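PDB 2C40: inosine-uridine preferring nucleoside hydrolase family protein from Bacillus anthracis, which belongs to the inosine-uridine preferring nucleoside hydrolase family and holds a calcium ion and alpha-D-ribofuranose in one pocket. Local coordinates for residues 33-38 with 174-179; 6-9 with 13-16; 65-70 with 131-136; 148-153 with 183-188. All coordinates share one frame; numbering follows the deposited sequence. Where two conformers were deposited one is given.

Contact 1. Residues 33-38 with 174-179; sequences SVIPAD and SFWDPE. With RIB (alpha-D-ribofuranose), chain D.
Ala-37 lays its methyl group over one face of the Trp-176 indole, while Ile-35 meets the far end of the same ring system obliquely. The CB of Ala-37 stands 3.6 Å from the centroid of the five-membered ring and 18° off its normal, a CH-pi contact; a side chain as small as alanine lets the loop backbone settle close against the indole, with Ala-37 CA itself 3.7 Å from Trp-176 CE2. Trp-176 swings its CG opposite the backbone N (chi1 -163°), which carries the indole out from its backbone toward the loop. Ile-35 comes from the opposite direction with a fully extended chain, chi2 at 180°, and its CD1 reaches Trp-176 CZ3 at 3.5 Å. A long branched side chain suits this spot because it spans the distance to the benzo rim. Between the two, Pro-36 is the centre of an inverse gamma turn, which bends the chain so that Ile-35 and Ala-37 both address the tryptophan. The indole N-H is satisfied in the ring plane: a water accepts from Trp-176 NE1 at 3.0 Å and donates to Ala-37 O. Just beyond the turn, Asp-38 enters the ligand pocket, its OD1 3.0 Å from C1 of alpha-D-ribofuranose, and its backbone N is hydrogen-bonded by Asp-9. The contact thus ties the loop leaving strand 27-34 to Trp-176 of the segment 174-179; Pro-127 of a loop and Thr-129 of helix 129-137 also pack on Trp-176, and Leu-41 of helix 41-55 touches Pro-36.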
loop_
_atom_site.group_PDB
_atom_site.type_symbol
_atom_site.label_atom_id
_atom_site.label_comp_id
_atom_site.label_asym_id
_atom_site.label_seq_id
_atom_site.Cartn_x
_atom_site.Cartn_y
_atom_site.Cartn_z
ATOM N N SER A 33 -17.687 14.180 -7.293
ATOM C CA SER A 33 -16.515 14.982 -7.648
ATOM C C SER A 33 -15.328 14.782 -6.708
ATOM O O SER A 33 -15.462 14.359 -5.546
ATOM C CB SER A 33 -16.906 16.454 -7.755
ATOM O OG SER A 33 -17.567 16.874 -6.600
ATOM N N VAL A 34 -14.139 15.017 -7.253
ATOM C CA VAL A 34 -12.912 14.709 -6.521
ATOM C C VAL A 34 -12.150 15.992 -6.318
ATOM O O VAL A 34 -11.912 16.716 -7.266
ATOM C CB VAL A 34 -12.020 13.687 -7.267
ATOM C CG1 VAL A 34 -10.762 13.317 -6.437
ATOM C CG2 VAL A 34 -12.818 12.458 -7.660
ATOM N N ILE A 35 -11.737 16.234 -5.078
ATOM C CA ILE A 35 -10.849 17.366 -4.779
ATOM C C ILE A 35 -9.460 16.816 -4.399
ATOM O O ILE A 35 -9.346 15.866 -3.618
ATOM C CB ILE A 35 -11.460 18.374 -3.700
ATOM C CG1 ILE A 35 -10.616 19.654 -3.628
ATOM C CG2 ILE A 35 -11.636 17.692 -2.316
ATOM C CD1 ILE A 35 -11.120 20.668 -2.642
ATOM N N PRO A 36 -8.391 17.378 -4.995
ATOM C CA PRO A 36 -7.041 16.874 -4.749
ATOM C C PRO A 36 -6.413 17.304 -3.394
ATOM O O PRO A 36 -5.368 17.945 -3.350
ATOM C CB PRO A 36 -6.277 17.397 -5.991
ATOM C CG PRO A 36 -6.882 18.680 -6.263
ATOM C CD PRO A 36 -8.382 18.456 -6.009
ATOM N N ALA A 37 -7.053 16.919 -2.294
ATOM C CA ALA A 37 -6.617 17.333 -0.971
ATOM C C ALA A 37 -5.789 16.180 -0.383
ATOM O O ALA A 37 -4.559 16.214 -0.466
ATOM C CB ALA A 37 -7.799 17.713 -0.103
ATOM N N ASP A 38 -6.431 15.149 0.157
ATOM C CA ASP A 38 -5.689 13.972 0.639
ATOM C C ASP A 38 -5.437 12.951 -0.476
ATOM O O ASP A 38 -5.517 11.744 -0.271
ATOM C CB ASP A 38 -6.443 13.342 1.777
ATOM C CG ASP A 38 -5.610 12.415 2.587
ATOM O OD1 ASP A 38 -6.246 11.629 3.293
ATOM O OD2 ASP A 38 -4.369 12.441 2.498
ATOM N N SER A 174 -10.865 20.652 7.833
ATOM C CA SER A 174 -11.001 22.075 8.142
ATOM C C SER A 174 -9.697 22.823 7.904
ATOM O O SER A 174 -9.684 23.856 7.249
ATOM C CB SER A 174 -11.417 22.314 9.595
ATOM O OG SER A 174 -12.447 21.432 9.981
ATOM N N PHE A 175 -8.613 22.308 8.459
ATOM C CA PHE A 175 -7.295 22.932 8.292
ATOM C C PHE A 175 -6.887 23.165 6.813
ATOM O O PHE A 175 -6.317 24.173 6.507
ATOM C CB PHE A 175 -6.258 22.082 9.015
ATOM C CG PHE A 175 -4.857 22.673 9.041
ATOM C CD1 PHE A 175 -4.608 23.851 9.724
ATOM C CD2 PHE A 175 -3.796 22.012 8.424
ATOM C CE1 PHE A 175 -3.357 24.397 9.771
ATOM C CE2 PHE A 175 -2.501 22.542 8.446
ATOM C CZ PHE A 175 -2.259 23.720 9.135
ATOM N N TRP A 176 -7.229 22.248 5.916
ATOM C CA TRP A 176 -6.837 22.363 4.501
ATOM C C TRP A 176 -7.286 23.655 3.897
ATOM O O TRP A 176 -6.567 24.223 3.070
ATOM C CB TRP A 176 -7.381 21.222 3.667
ATOM C CG TRP A 176 -6.739 20.992 2.270
ATOM C CD1 TRP A 176 -5.626 20.295 2.011
ATOM C CD2 TRP A 176 -7.277 21.370 0.980
ATOM N NE1 TRP A 176 -5.369 20.263 0.684
ATOM C CE2 TRP A 176 -6.382 20.891 0.015
ATOM C CE3 TRP A 176 -8.436 22.057 0.559
ATOM C CZ2 TRP A 176 -6.590 21.042 -1.356
ATOM C CZ3 TRP A 176 -8.626 22.244 -0.812
ATOM C CH2 TRP A 176 -7.689 21.723 -1.752
ATOM N N ASP A 177 -8.476 24.122 4.304
ATOM C CA ASP A 177 -9.015 25.402 3.859
ATOM C C ASP A 177 -10.038 25.941 4.892
ATOM O O ASP A 177 -11.268 25.693 4.777
ATOM C CB ASP A 177 -9.666 25.219 2.497
ATOM C CG ASP A 177 -10.047 26.533 1.871
ATOM O OD1 ASP A 177 -9.908 27.525 2.591
ATOM O OD2 ASP A 177 -10.422 26.582 0.674
ATOM N N PRO A 178 -9.537 26.646 5.905
ATOM C CA PRO A 178 -10.369 27.232 6.966
ATOM C C PRO A 178 -11.362 28.282 6.492
ATOM O O PRO A 178 -12.459 28.412 7.083
ATOM C CB PRO A 178 -9.344 27.838 7.922
ATOM C CG PRO A 178 -8.056 27.157 7.580
ATOM C CD PRO A 178 -8.100 26.881 6.147
ATOM N N GLU A 179 -11.004 29.001 5.429
ATOM C CA GLU A 179 -11.861 30.030 4.855
ATOM C C GLU A 179 -13.115 29.402 4.242
ATOM O O GLU A 179 -14.209 29.942 4.362
ATOM C CB GLU A 179 -11.066 30.838 3.843
ATOM C CG GLU A 179 -9.972 31.621 4.581
ATOM C CD GLU A 179 -8.909 32.257 3.690
ATOM O OE1 GLU A 179 -8.279 31.561 2.834
ATOM O OE2 GLU A 179 -8.652 33.466 3.895
HETATM O O5 RIB D . -9.057 14.482 9.145
HETATM C C5 RIB D . -9.596 13.208 8.691
HETATM C C4 RIB D . -9.563 13.201 7.161
HETATM O O4 RIB D . -8.171 13.206 6.778
HETATM C C3 RIB D . -10.263 12.050 6.410
HETATM O O3 RIB D . -11.448 12.587 5.738
HETATM C C2 RIB D . -9.148 11.379 5.491
HETATM O O2 RIB D . -9.344 11.052 4.037
HETATM C C1 RIB D . -7.920 12.308 5.666
HETATM O O HOH W 1 -3.372 18.418 -0.473
#

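Contact 2. Residues 6-9 with 13-16. With CA (calcium ion), chain C; RIB (alpha-D-ribofuranose), chain D.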
loop_
_atom_site.group_PDB
_atom_site.type_symbol
_atom_site.label_atom_id
_atom_site.label_comp_id
_atom_site.label_asym_id
_atom_site.label_seq_id
_atom_site.Cartn_x
_atom_site.Cartn_y
_atom_site.Cartn_z
ATOM N N PHE A 6 -21.871 13.766 -3.907
ATOM C CA PHE A 6 -20.716 13.324 -3.120
ATOM C C PHE A 6 -19.418 13.993 -3.591
ATOM O O PHE A 6 -18.972 13.745 -4.722
ATOM C CB PHE A 6 -20.599 11.796 -3.265
ATOM C CG PHE A 6 -19.488 11.161 -2.497
ATOM C CD1 PHE A 6 -18.887 10.025 -2.986
ATOM C CD2 PHE A 6 -19.075 11.652 -1.279
ATOM C CE1 PHE A 6 -17.865 9.410 -2.302
ATOM C CE2 PHE A 6 -18.045 11.041 -0.579
ATOM C CZ PHE A 6 -17.433 9.922 -1.075
ATOM N N ASN A 7 -18.819 14.808 -2.717
ATOM C CA ASN A 7 -17.490 15.411 -2.949
ATOM C C ASN A 7 -16.485 14.738 -2.002
ATOM O O ASN A 7 -16.689 14.712 -0.797
ATOM C CB ASN A 7 -17.564 16.950 -2.734
ATOM C CG ASN A 7 -16.279 17.682 -3.126
ATOM O OD1 ASN A 7 -16.106 18.103 -4.285
ATOM N ND2 ASN A 7 -15.373 17.846 -2.161
ATOM N N HIS A 8 -15.412 14.151 -2.538
ATOM C CA HIS A 8 -14.442 13.415 -1.696
ATOM C C HIS A 8 -13.033 13.766 -2.068
ATOM O O HIS A 8 -12.800 14.291 -3.142
ATOM C CB HIS A 8 -14.663 11.885 -1.767
ATOM C CG HIS A 8 -14.260 11.218 -3.067
ATOM N ND1 HIS A 8 -12.971 10.801 -3.332
ATOM C CD2 HIS A 8 -15.014 10.803 -4.122
ATOM C CE1 HIS A 8 -12.947 10.206 -4.514
ATOM N NE2 HIS A 8 -14.175 10.196 -5.013
ATOM N N ASP A 9 -12.079 13.471 -1.181
ATOM C CA ASP A 9 -10.671 13.732 -1.529
ATOM C C ASP A 9 -9.781 12.500 -1.631
ATOM O O ASP A 9 -8.625 12.566 -1.336
ATOM C CB ASP A 9 -10.050 14.794 -0.632
ATOM C CG ASP A 9 -9.898 14.361 0.793
ATOM O OD1 ASP A 9 -9.120 15.037 1.495
ATOM O OD2 ASP A 9 -10.549 13.375 1.208
ATOM N N ASP A 13 -10.560 5.782 2.606
ATOM C CA ASP A 13 -11.938 5.711 3.136
ATOM C C ASP A 13 -12.956 6.528 2.313
ATOM O O ASP A 13 -14.148 6.241 2.368
ATOM C CB ASP A 13 -12.015 5.962 4.671
ATOM C CG ASP A 13 -11.600 7.347 5.076
ATOM O OD1 ASP A 13 -11.332 8.156 4.156
ATOM O OD2 ASP A 13 -11.549 7.622 6.316
ATOM N N ASP A 14 -12.475 7.509 1.541
ATOM C CA ASP A 14 -13.288 8.203 0.537
ATOM C C ASP A 14 -13.706 7.247 -0.561
ATOM O O ASP A 14 -14.836 7.244 -1.014
ATOM C CB ASP A 14 -12.494 9.345 -0.125
ATOM C CG ASP A 14 -12.167 10.476 0.838
ATOM O OD1 ASP A 14 -13.023 11.373 1.044
ATOM O OD2 ASP A 14 -11.056 10.476 1.417
ATOM N N LEU A 15 -12.753 6.467 -1.025
ATOM C CA LEU A 15 -12.986 5.551 -2.132
ATOM C C LEU A 15 -13.819 4.347 -1.693
ATOM O O LEU A 15 -14.662 3.824 -2.456
ATOM C CB LEU A 15 -11.657 5.071 -2.708
ATOM C CG LEU A 15 -10.942 5.685 -3.910
ATOM C CD1 LEU A 15 -11.389 7.060 -4.464
ATOM C CD2 LEU A 15 -9.401 5.628 -3.678
ATOM N N VAL A 16 -13.568 3.888 -0.490
ATOM C CA VAL A 16 -14.408 2.856 0.099
ATOM C C VAL A 16 -15.850 3.366 0.279
ATOM O O VAL A 16 -16.818 2.609 0.136
ATOM C CB VAL A 16 -13.809 2.353 1.417
ATOM C CG1 VAL A 16 -14.842 1.592 2.189
ATOM C CG2 VAL A 16 -12.559 1.495 1.123
HETATM CA CA CA C . -11.260 12.186 3.097
HETATM O O5 RIB D . -9.057 14.482 9.145
HETATM C C5 RIB D . -9.596 13.208 8.691
HETATM C C4 RIB D . -9.563 13.201 7.161
HETATM O O4 RIB D . -8.171 13.206 6.778
HETATM C C3 RIB D . -10.263 12.050 6.410
HETATM O O3 RIB D . -11.448 12.587 5.738
HETATM C C2 RIB D . -9.148 11.379 5.491
HETATM O O2 RIB D . -9.344 11.052 4.037
HETATM C C1 RIB D . -7.920 12.308 5.666
HETATM O O HOH W 2 -9.801 14.052 3.802
#
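Asp-9 and Asp-14 meet at a calcium ion, and metal coordination dominates the contact. Asp-9 gives a single oxygen, OD2, at 2.3 Å from the calcium, whereas Asp-14 grasps it with both, OD2 at 2.4 Å and OD1 at 2.8 Å. The two carboxylates stand almost perpendicular, with 80° between their planes. The 3.0 Å approach of Asp-9 OD2 to Asp-14 OD2 is probably tolerated because both bind the calcium. O2 and O3 of alpha-D-ribofuranose, a water, Thr-125 and Asp-247 complete the site.

Hydrogen bonding fixes the carboxylates in turn. The backbone N of Asp-9 donates to Asp-14 OD1 at 3.2 Å, arriving from above the carboxylate plane. Asp-9 OD1, which does not bind the metal, probably accepts from that water at 2.6 Å, and it accepts from the backbone N of Asp-38.

This is the carboxy end of strand 2-8 and the start of helix 12-21, the first half of a beta-alpha-beta unit. The aspartates at the end of the strand and in the first turn of the helix form the calcium-binding element expected of nucleoside hydrolases.

Packing makes up the remainder. His-8 CG sits between the backbone N and the carbonyl carbon (chi1 72°), which puts the ring beside Asp-14; His-8 CB is 3.3 Å from Asp-14 OD1. Leu-15 brings an apolar methyl, CD1, obliquely to His-8 CE1 at 3.5 Å, while the polar atoms of the imidazole are occupied by Gly-10 and Ser-48. Phe-6, a flat apolar residue suited to the strand-helix interior, presents its ring edge to Asp-14 O.

Contact 3. Residues 65-70 with 131-136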
loop_
_atom_site.group_PDB
_atom_site.type_symbol
_atom_site.label_atom_id
_atom_site.label_comp_id
_atom_site.label_asym_id
_atom_site.label_seq_id
_atom_site.Cartn_x
_atom_site.Cartn_y
_atom_site.Cartn_z
ATOM N N SER A 65 -12.129 18.690 -9.434
ATOM C CA SER A 65 -11.978 20.019 -8.846
ATOM C C SER A 65 -10.779 20.767 -9.401
ATOM O O SER A 65 -9.822 20.152 -9.848
ATOM C CB SER A 65 -11.801 19.910 -7.327
ATOM O OG SER A 65 -11.620 21.177 -6.764
ATOM N N ASN A 66 -10.849 22.100 -9.438
ATOM C CA ASN A 66 -9.636 22.899 -9.695
ATOM C C ASN A 66 -9.378 23.783 -8.490
ATOM O O ASN A 66 -8.597 24.740 -8.541
ATOM C CB ASN A 66 -9.624 23.643 -11.063
ATOM C CG ASN A 66 -10.775 24.639 -11.246
ATOM O OD1 ASN A 66 -10.919 25.212 -12.334
ATOM N ND2 ASN A 66 -11.567 24.875 -10.218
ATOM N N SER A 67 -9.996 23.391 -7.376
ATOM C CA SER A 67 -9.793 24.076 -6.106
ATOM C C SER A 67 -8.390 23.802 -5.644
ATOM O O SER A 67 -7.816 22.728 -5.907
ATOM C CB SER A 67 -10.801 23.633 -5.074
ATOM O OG SER A 67 -12.114 24.150 -5.352
ATOM N N ARG A 68 -7.817 24.798 -4.989
ATOM C CA ARG A 68 -6.509 24.664 -4.383
ATOM C C ARG A 68 -6.621 24.854 -2.884
ATOM O O ARG A 68 -7.461 25.597 -2.412
ATOM C CB ARG A 68 -5.589 25.696 -4.960
ATOM C CG ARG A 68 -5.335 25.515 -6.412
ATOM C CD ARG A 68 -4.643 26.733 -6.947
ATOM N NE ARG A 68 -4.373 26.604 -8.367
ATOM C CZ ARG A 68 -3.494 27.345 -9.045
ATOM N NH1 ARG A 68 -2.773 28.275 -8.422
ATOM N NH2 ARG A 68 -3.377 27.187 -10.359
ATOM N N GLY A 69 -5.762 24.187 -2.135
ATOM C CA GLY A 69 -5.792 24.277 -0.669
ATOM C C GLY A 69 -4.850 25.312 -0.102
ATOM O O GLY A 69 -3.854 25.694 -0.726
ATOM N N LYS A 70 -5.187 25.785 1.100
ATOM C CA LYS A 70 -4.314 26.684 1.867
ATOM C C LYS A 70 -3.199 25.928 2.539
ATOM O O LYS A 70 -2.044 26.399 2.610
ATOM C CB LYS A 70 -5.164 27.386 2.931
ATOM C CG LYS A 70 -4.411 28.529 3.647
ATOM C CD LYS A 70 -5.427 29.517 4.160
ATOM C CE LYS A 70 -4.967 30.378 5.327
ATOM N NZ LYS A 70 -6.202 30.616 6.275
ATOM N N LEU A 131 -17.499 23.475 -2.319
ATOM C CA LEU A 131 -18.771 24.039 -1.875
ATOM C C LEU A 131 -18.722 25.545 -1.544
ATOM O O LEU A 131 -19.645 26.290 -1.858
ATOM C CB LEU A 131 -19.337 23.234 -0.695
ATOM C CG LEU A 131 -20.646 23.710 -0.038
ATOM C CD1 LEU A 131 -21.831 23.699 -0.989
ATOM C CD2 LEU A 131 -20.963 22.885 1.194
ATOM N N ALA A 132 -17.704 25.988 -0.840
ATOM C CA ALA A 132 -17.524 27.413 -0.551
ATOM C C ALA A 132 -17.603 28.196 -1.824
ATOM O O ALA A 132 -18.286 29.231 -1.935
ATOM C CB ALA A 132 -16.138 27.621 0.120
ATOM N N ARG A 133 -16.891 27.672 -2.801
ATOM C CA ARG A 133 -16.770 28.276 -4.112
ATOM C C ARG A 133 -18.084 28.288 -4.895
ATOM O O ARG A 133 -18.414 29.285 -5.464
ATOM C CB ARG A 133 -15.669 27.543 -4.861
ATOM C CG ARG A 133 -15.153 28.273 -6.027
ATOM C CD ARG A 133 -13.587 28.303 -6.030
ATOM N NE ARG A 133 -13.055 27.025 -6.414
ATOM C CZ ARG A 133 -12.528 26.741 -7.603
ATOM N NH1 ARG A 133 -12.391 27.660 -8.565
ATOM N NH2 ARG A 133 -12.078 25.511 -7.811
ATOM N N ALA A 134 -18.797 27.169 -4.890
ATOM C CA ALA A 134 -20.159 27.026 -5.412
ATOM C C ALA A 134 -21.095 28.076 -4.835
ATOM O O ALA A 134 -21.806 28.765 -5.560
ATOM C CB ALA A 134 -20.712 25.599 -5.070
ATOM N N LEU A 135 -21.030 28.220 -3.523
ATOM C CA LEU A 135 -21.852 29.184 -2.793
ATOM C C LEU A 135 -21.501 30.626 -3.101
ATOM O O LEU A 135 -22.379 31.485 -3.268
ATOM C CB LEU A 135 -21.697 28.928 -1.306
ATOM C CG LEU A 135 -22.318 27.598 -0.848
ATOM C CD1 LEU A 135 -21.740 27.238 0.491
ATOM C CD2 LEU A 135 -23.864 27.716 -0.773
ATOM N N TYR A 136 -20.215 30.894 -3.223
ATOM C CA TYR A 136 -19.774 32.247 -3.553
ATOM C C TYR A 136 -20.329 32.691 -4.924
ATOM O O TYR A 136 -20.850 33.777 -5.060
ATOM C CB TYR A 136 -18.258 32.363 -3.459
ATOM C CG TYR A 136 -17.820 33.698 -3.926
ATOM C CD1 TYR A 136 -17.179 33.843 -5.179
ATOM C CD2 TYR A 136 -18.117 34.853 -3.187
ATOM C CE1 TYR A 136 -16.803 35.090 -5.650
ATOM C CE2 TYR A 136 -17.728 36.124 -3.671
ATOM C CZ TYR A 136 -17.067 36.223 -4.902
ATOM O OH TYR A 136 -16.688 37.457 -5.438
#
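Two bends in the Arg-133 side chain, at chi2 and chi3 (75°), turn its guanidinium side-on to Ser-67, whose OG, anti to its own carbonyl carbon (chi1 -72°), is brought within reach of NE and NH2 of the arginine. Arg-133 grips this one oxygen with two nitrogens: NH2 donates to Ser-67 OG at 2.8 Å, the straighter of the two bonds at 157°, and NE donates to Ser-67 OG at 3.2 Å along a more bent path. The hydroxyl lies close to the guanidinium plane for both, an arrangement that limits rotation of the group. Serine suits the place because its short side chain offers an oxygen able to take several partners; Asp-130 also hydrogen-bonds Ser-67 OG, and its carboxylate probably balances some of the arginine's charge. The Asn-66 side chain runs across that of Arg-133 at about a right angle, at the guanidinium edge, on the exposed side of the contact.

Within the loop, Ser-65 OG accepts from the backbone N of Ser-67 at 2.8 Å. This ST turn helps shape the chain that offers Ser-67 to the arginine, and Ser-65 OG has Asp-130 as a further partner. The contact fastens the loop after strand 62-64 to helix 129-137. His-106 of helix 105-115 touches both Asn-66 and Arg-133, whereas the buried side of helix 129-137 places Leu-131 on strand 120-124 and Ala-132 against helix 178-186.

Contact 4. Residues 148-153 with 183-188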
loop_
_atom_site.group_PDB
_atom_site.type_symbol
_atom_site.label_atom_id
_atom_site.label_comp_id
_atom_site.label_asym_id
_atom_site.label_seq_id
_atom_site.Cartn_x
_atom_site.Cartn_y
_atom_site.Cartn_z
ATOM N N LEU A 148 -26.091 19.469 4.480
ATOM C CA LEU A 148 -24.686 19.078 4.292
ATOM C C LEU A 148 -24.356 18.074 5.398
ATOM O O LEU A 148 -24.552 18.362 6.546
ATOM C CB LEU A 148 -23.786 20.331 4.446
ATOM C CG LEU A 148 -22.369 20.452 3.874
ATOM C CD1 LEU A 148 -21.464 21.407 4.715
ATOM C CD2 LEU A 148 -21.685 19.203 3.583
ATOM N N VAL A 149 -23.827 16.923 5.017
ATOM C CA VAL A 149 -23.156 16.026 5.935
ATOM C C VAL A 149 -21.680 16.066 5.613
ATOM O O VAL A 149 -21.271 15.797 4.515
ATOM C CB VAL A 149 -23.713 14.584 5.874
ATOM C CG1 VAL A 149 -23.135 13.721 7.017
ATOM C CG2 VAL A 149 -25.253 14.635 5.977
ATOM N N TRP A 150 -20.889 16.433 6.608
ATOM C CA TRP A 150 -19.473 16.668 6.442
ATOM C C TRP A 150 -18.656 15.986 7.535
ATOM O O TRP A 150 -18.960 16.068 8.733
ATOM C CB TRP A 150 -19.203 18.184 6.422
ATOM C CG TRP A 150 -17.763 18.591 6.188
ATOM C CD1 TRP A 150 -16.906 18.142 5.195
ATOM C CD2 TRP A 150 -17.021 19.513 6.972
ATOM N NE1 TRP A 150 -15.687 18.730 5.332
ATOM C CE2 TRP A 150 -15.721 19.584 6.408
ATOM C CE3 TRP A 150 -17.326 20.289 8.101
ATOM C CZ2 TRP A 150 -14.719 20.406 6.930
ATOM C CZ3 TRP A 150 -16.328 21.104 8.635
ATOM C CH2 TRP A 150 -15.026 21.138 8.052
ATOM N N MET A 151 -17.593 15.329 7.075
ATOM C CA MET A 151 -16.508 14.901 7.909
ATOM C C MET A 151 -15.556 16.069 8.111
ATOM O O MET A 151 -14.797 16.474 7.224
ATOM C CB MET A 151 -15.771 13.709 7.277
ATOM C CG MET A 151 -14.873 12.924 8.312
ATOM S SD MET A 151 -13.335 13.739 8.859
ATOM C CE MET A 151 -13.508 13.651 10.612
ATOM N N GLY A 152 -15.572 16.617 9.299
ATOM C CA GLY A 152 -14.670 17.715 9.632
ATOM C C GLY A 152 -14.798 18.101 11.092
ATOM O O GLY A 152 -15.777 17.748 11.785
ATOM N N GLY A 153 -13.760 18.777 11.569
ATOM C CA GLY A 153 -13.769 19.441 12.866
ATOM C C GLY A 153 -13.471 18.515 14.014
ATOM O O GLY A 153 -13.409 17.301 13.836
ATOM N N ARG A 183 -17.071 30.214 5.187
ATOM C CA ARG A 183 -18.095 30.458 4.147
ATOM C C ARG A 183 -19.305 29.505 4.206
ATOM O O ARG A 183 -20.482 29.911 4.057
ATOM C CB ARG A 183 -17.487 30.174 2.823
ATOM C CG ARG A 183 -17.071 31.320 2.112
ATOM C CD ARG A 183 -18.082 31.672 1.010
ATOM N NE ARG A 183 -17.927 33.100 0.768
ATOM C CZ ARG A 183 -16.811 33.663 0.325
ATOM N NH1 ARG A 183 -15.762 32.918 0.006
ATOM N NH2 ARG A 183 -16.758 34.979 0.165
ATOM N N VAL A 184 -19.006 28.217 4.361
ATOM C CA VAL A 184 -20.079 27.215 4.475
ATOM C C VAL A 184 -20.842 27.507 5.764
ATOM O O VAL A 184 -22.095 27.556 5.786
ATOM C CB VAL A 184 -19.542 25.791 4.445
ATOM C CG1 VAL A 184 -20.630 24.796 4.809
ATOM C CG2 VAL A 184 -18.937 25.477 3.071
ATOM N N TRP A 185 -20.104 27.788 6.829
ATOM C CA TRP A 185 -20.725 28.094 8.107
ATOM C C TRP A 185 -21.638 29.331 8.033
ATOM O O TRP A 185 -22.623 29.376 8.761
ATOM C CB TRP A 185 -19.686 28.315 9.195
ATOM C CG TRP A 185 -19.510 27.237 10.247
ATOM C CD1 TRP A 185 -19.564 27.413 11.606
ATOM C CD2 TRP A 185 -19.217 25.852 10.044
ATOM N NE1 TRP A 185 -19.324 26.251 12.246
ATOM C CE2 TRP A 185 -19.096 25.269 11.317
ATOM C CE3 TRP A 185 -19.041 25.048 8.908
ATOM C CZ2 TRP A 185 -18.808 23.929 11.494
ATOM C CZ3 TRP A 185 -18.792 23.716 9.088
ATOM C CH2 TRP A 185 -18.676 23.166 10.373
ATOM N N GLU A 186 -21.344 30.304 7.176
ATOM C CA GLU A 186 -22.217 31.453 7.093
ATOM C C GLU A 186 -23.458 31.172 6.223
ATOM O O GLU A 186 -24.442 31.872 6.348
ATOM C CB GLU A 186 -21.469 32.731 6.670
ATOM C CG GLU A 186 -20.773 32.645 5.343
ATOM C CD GLU A 186 -20.202 34.001 4.874
ATOM O OE1 GLU A 186 -20.974 34.850 4.354
ATOM O OE2 GLU A 186 -18.983 34.192 5.002
ATOM N N ALA A 187 -23.425 30.166 5.360
ATOM C CA ALA A 187 -24.589 29.846 4.518
ATOM C C ALA A 187 -25.810 29.420 5.353
ATOM O O ALA A 187 -25.696 28.837 6.460
ATOM C CB ALA A 187 -24.247 28.739 3.509
ATOM N N ASN A 188 -26.974 29.697 4.783
ATOM C CA ASN A 188 -28.230 29.227 5.324
ATOM C C ASN A 188 -28.489 27.761 4.906
ATOM O O ASN A 188 -29.303 27.462 4.023
ATOM C CB ASN A 188 -29.377 30.163 4.908
ATOM C CG ASN A 188 -30.665 29.871 5.639
ATOM O OD1 ASN A 188 -30.676 29.272 6.707
ATOM N ND2 ASN A 188 -31.755 30.298 5.067
#
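Val-184 and Trp-185, consecutive residues near the end of helix 178-186, meet Leu-148 and Trp-150, two residues apart on strand 145-151 and facing the same side of the sheet. Val-184 comes first. Its CG1, opposite the backbone N (chi1 170°), touches Leu-148 CD1 at 3.5 Å, somewhat tight for two methyl groups, and the two side chains cross at about a right angle. A compact, beta-branched valine places a methyl close to its own backbone, while the longer leucine reaches out from the strand to meet it. Leu-131 of helix 129-137 also packs on both.

Trp-185 follows, and its indole reaches toward the sheet, touching Trp-150 and Ile-191 of strand 191-194. Its CH2 approaches the rim of Trp-150 near that ring's plane, 3.6 Å from Trp-150 CZ3. The six-membered rings have centroids 5.8 Å apart and planes at 82°, yet they meet rim to rim, neither covering the other's face. Large, flat side chains are well suited to bridging the gap between helix and sheet, where the nearest CA atoms, those of Leu-148 and Val-184, are still 9.4 Å apart. The polar edge of Trp-150 is used too: NE1 hydrogen-bonds Gly-126 O. Gly-152 lays its CA over one face of Trp-150, 3.6 Å above the plane, close packing that its lack of a side chain permits.

Such apolar packing of a helix on a central parallel strand is characteristic of an alpha/beta fold; here the same strand ends at Met-151, which touches alpha-D-ribofuranose in the ligand pocket.

Contacts 1, 2 and 4 are buried, whereas contact 3 is partly buried and includes an exposed asparagine. Contact 2 lies nearest the centre of the chain and is built on charge and metal; contact 4 is purely apolar between helix and strand, contact 1 combines apolar packing with a water bridge, and contact 3 relies on hydrogen bonds from an arginine. Contacts 1 and 2 sit on neighbouring strands, 27-34 and 2-8, and both reach alpha-D-ribofuranose. Segment 174-179 of contact 1 runs into helix 178-186, which carries contact 4. Contact 3 touches contact 1 through Val-34 O and Ser-65 N, 2.9 Å apart, and contact 4 through Leu-131, but not contact 2.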